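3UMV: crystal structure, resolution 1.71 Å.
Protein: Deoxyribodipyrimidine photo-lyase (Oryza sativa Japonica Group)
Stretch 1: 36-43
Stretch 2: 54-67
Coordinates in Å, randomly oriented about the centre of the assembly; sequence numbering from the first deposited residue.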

# COMPACT_ATOMS: atom_id res chain seq x y z
N PRO A 36 24.82 20.35 15.45
CA PRO A 36 23.41 20.30 15.83
C PRO A 36 22.83 21.70 15.93
O PRO A 36 23.56 22.68 15.81
N GLY A 37 21.53 21.80 16.17
CA GLY A 37 20.86 23.08 16.20
C GLY A 37 20.12 23.32 14.90
O GLY A 37 19.22 24.17 14.84
N GLY A 38 20.49 22.58 13.86
CA GLY A 38 19.81 22.66 12.58
C GLY A 38 18.48 21.93 12.61
O GLY A 38 18.32 20.95 13.35
N PRO A 39 17.51 22.39 11.81
CA PRO A 39 16.18 21.78 11.72
C PRO A 39 16.23 20.28 11.41
O PRO A 39 17.17 19.79 10.78
N VAL A 40 15.20 19.57 11.85
CA VAL A 40 15.00 18.19 11.43
C VAL A 40 13.86 18.19 10.42
O VAL A 40 12.82 18.82 10.64
N VAL A 41 14.06 17.50 9.29
CA VAL A 41 13.03 17.43 8.26
C VAL A 41 12.59 15.99 8.08
O VAL A 41 13.42 15.11 7.86
N TYR A 42 11.28 15.75 8.19
CA TYR A 42 10.70 14.45 7.88
C TYR A 42 10.16 14.49 6.45
O TYR A 42 9.23 15.23 6.14
N TRP A 43 10.82 13.75 5.57
CA TRP A 43 10.36 13.57 4.21
C TRP A 43 9.28 12.48 4.23
O TRP A 43 9.59 11.29 4.27
N TRP A 54 5.80 6.39 13.18
CA TRP A 54 7.12 6.27 13.82
C TRP A 54 8.18 7.16 13.20
O TRP A 54 9.12 7.56 13.88
N ALA A 55 8.04 7.47 11.91
CA ALA A 55 9.05 8.28 11.25
C ALA A 55 8.95 9.71 11.76
O ALA A 55 9.96 10.33 12.09
N LEU A 56 7.73 10.22 11.87
CA LEU A 56 7.50 11.55 12.41
C LEU A 56 7.93 11.63 13.89
O LEU A 56 8.60 12.58 14.30
N LEU A 57 7.56 10.63 14.68
CA LEU A 57 7.94 10.55 16.09
C LEU A 57 9.46 10.58 16.25
O LEU A 57 9.99 11.27 17.12
N HIS A 58 10.16 9.83 15.40
CA HIS A 58 11.61 9.82 15.42
C HIS A 58 12.19 11.20 15.11
O HIS A 58 13.08 11.68 15.81
N ALA A 59 11.66 11.84 14.08
CA ALA A 59 12.11 13.19 13.71
C ALA A 59 11.90 14.15 14.89
O ALA A 59 12.81 14.87 15.26
N ALA A 60 10.69 14.14 15.45
CA ALA A 60 10.35 15.01 16.58
C ALA A 60 11.27 14.73 17.76
O ALA A 60 11.68 15.65 18.45
N GLY A 61 11.57 13.46 17.99
CA GLY A 61 12.46 13.11 19.09
C GLY A 61 13.87 13.63 18.87
O GLY A 61 14.55 14.01 19.83
N LEU A 62 14.33 13.64 17.62
CA LEU A 62 15.65 14.15 17.30
C LEU A 62 15.65 15.66 17.48
O LEU A 62 16.60 16.24 18.03
N ALA A 63 14.58 16.30 17.02
CA ALA A 63 14.40 17.74 17.15
C ALA A 63 14.38 18.17 18.61
O ALA A 63 15.15 19.04 19.02
N ALA A 64 13.51 17.55 19.40
CA ALA A 64 13.37 17.88 20.83
C ALA A 64 14.69 17.75 21.59
O ALA A 64 15.01 18.59 22.42
N ALA A 65 15.44 16.69 21.29
CA ALA A 65 16.70 16.42 21.98
C ALA A 65 17.81 17.40 21.61
O ALA A 65 18.75 17.60 22.38
N SER A 66 17.72 18.01 20.43
CA SER A 66 18.78 18.90 19.96
C SER A 66 18.36 20.36 19.99
O SER A 66 19.07 21.23 19.49
N ALA A 67 17.19 20.62 20.58
CA ALA A 67 16.66 21.97 20.70
C ALA A 67 16.51 22.64 19.34
O ALA A 67 16.75 23.84 19.19

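No hydrogen bond joins the two stretches directly; the polar link between them is a single water, which donates to G38 O (2.8 Å from the water O) and to S66 OG (2.7 Å from the water O). Most of the remaining contact is apolar packing of strand 40-43 against the helix that begins at W54, with axes nearly antiparallel (175°) and 8.2 Å apart at closest approach. Alternation along the strand sends V40 and Y42 toward the helix, while V41 points away and makes no contact. V40, chi1 t (176°), sets both methyls against the helix: V40 CG1 packs on A59 CB at 3.6 Å; V40 CG2 packs on A63 CB at 3.9 Å and L62 CB at 4.1 Å. L62 (m, t) points toward the strand but offers it little surface; A63 meets V40 from a sideways CA-to-CB bond. Y42 (chi1 t, 165°; chi2 38°) lays its ring along A55 and L56, about one helical turn before A59. Y42 CE1 comes within 3.5 Å of A55 CB, which approaches obliquely, and L56 N sits over one ring face. Y42 CD2 is 3.9 Å from L56 CB, L56 being in the t, p rotamer, and Y42 CB is 4.0 Å from A59 CB. A59 thus touches both inward strand residues, and the short side chains of A59 and A63 lie where the backbones come close: V40 CA to A63 CA is 5.8 Å, Y42 CA to A59 CA 6.1 Å. Y42 OH is hydrogen-bonded to a residue just beyond the stretches. S66, chi1 p (62°), points toward the loop before the strand, yet its OG also donates to L62 O, 2.9 Å from S66 OG. G37 N and S66 O remain 4.2 Å apart, and the positive phi of G37 suits glycine, since a CB would jam against the preceding carbonyl.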

# COMPACT_ATOMS: atom_id res chain seq x y z
CB PRO A 36 23.44 19.65 17.21
CG PRO A 36 24.74 18.91 17.27
CD PRO A 36 25.69 19.75 16.48
CB PRO A 39 15.54 22.53 10.54
CG PRO A 39 16.24 23.89 10.54
CD PRO A 39 17.65 23.59 10.96
CB VAL A 40 14.61 17.29 12.62
CG1 VAL A 40 14.30 15.86 12.14
CG2 VAL A 40 15.72 17.31 13.69
CB VAL A 41 13.56 17.91 6.90
CG1 VAL A 41 12.49 17.76 5.81
CG2 VAL A 41 14.04 19.35 7.01
CB TYR A 42 9.59 14.07 8.88
CG TYR A 42 8.70 12.92 8.45
CD1 TYR A 42 9.21 11.82 7.76
CD2 TYR A 42 7.33 12.93 8.74
CE1 TYR A 42 8.38 10.77 7.35
CE2 TYR A 42 6.49 11.87 8.34
CZ TYR A 42 7.03 10.80 7.66
OH TYR A 42 6.22 9.75 7.28
CB TRP A 43 11.53 13.20 3.29
CG TRP A 43 11.13 12.82 1.88
CD1 TRP A 43 9.91 13.03 1.29
CD2 TRP A 43 11.94 12.15 0.90
NE1 TRP A 43 9.92 12.55 0.01
CE2 TRP A 43 11.15 12.00 -0.26
CE3 TRP A 43 13.25 11.67 0.88
CZ2 TRP A 43 11.63 11.38 -1.43
CZ3 TRP A 43 13.73 11.05 -0.28
CH2 TRP A 43 12.92 10.92 -1.42
CB TRP A 54 7.63 4.83 13.86
CG TRP A 54 6.87 3.92 14.79
CD1 TRP A 54 6.17 2.80 14.45
CD2 TRP A 54 6.73 4.07 16.21
NE1 TRP A 54 5.61 2.23 15.57
CE2 TRP A 54 5.92 3.00 16.66
CE3 TRP A 54 7.19 5.00 17.14
CZ2 TRP A 54 5.58 2.83 18.01
CZ3 TRP A 54 6.84 4.84 18.49
CH2 TRP A 54 6.05 3.75 18.90
CB ALA A 55 8.89 8.22 9.74
CB LEU A 56 6.03 11.95 12.25
CG LEU A 56 5.66 13.30 12.87
CD1 LEU A 56 6.50 14.40 12.24
CD2 LEU A 56 4.16 13.59 12.71
CB LEU A 57 7.37 9.28 16.74
CG LEU A 57 5.88 9.32 17.07
CD1 LEU A 57 5.34 7.92 17.36
CD2 LEU A 57 5.64 10.24 18.24
CB HIS A 58 12.17 8.78 14.45
CG HIS A 58 13.66 8.65 14.51
ND1 HIS A 58 14.48 8.88 13.42
CD2 HIS A 58 14.48 8.33 15.53
CE1 HIS A 58 15.74 8.70 13.77
NE2 HIS A 58 15.76 8.37 15.05
CB ALA A 59 11.41 13.68 12.45
CB ALA A 60 8.90 14.82 17.00
CB LEU A 62 16.05 13.80 15.86
CG LEU A 62 16.35 12.34 15.54
CD1 LEU A 62 16.75 12.17 14.07
CD2 LEU A 62 17.43 11.77 16.45
CB ALA A 63 13.10 18.17 16.46
CB ALA A 64 12.29 17.01 21.49
CB ALA A 65 17.14 14.99 21.73
CB SER A 66 19.23 18.49 18.56
OG SER A 66 18.17 18.62 17.63
CB ALA A 67 17.55 22.82 21.64
O HOH W 1 18.98 18.86 15.07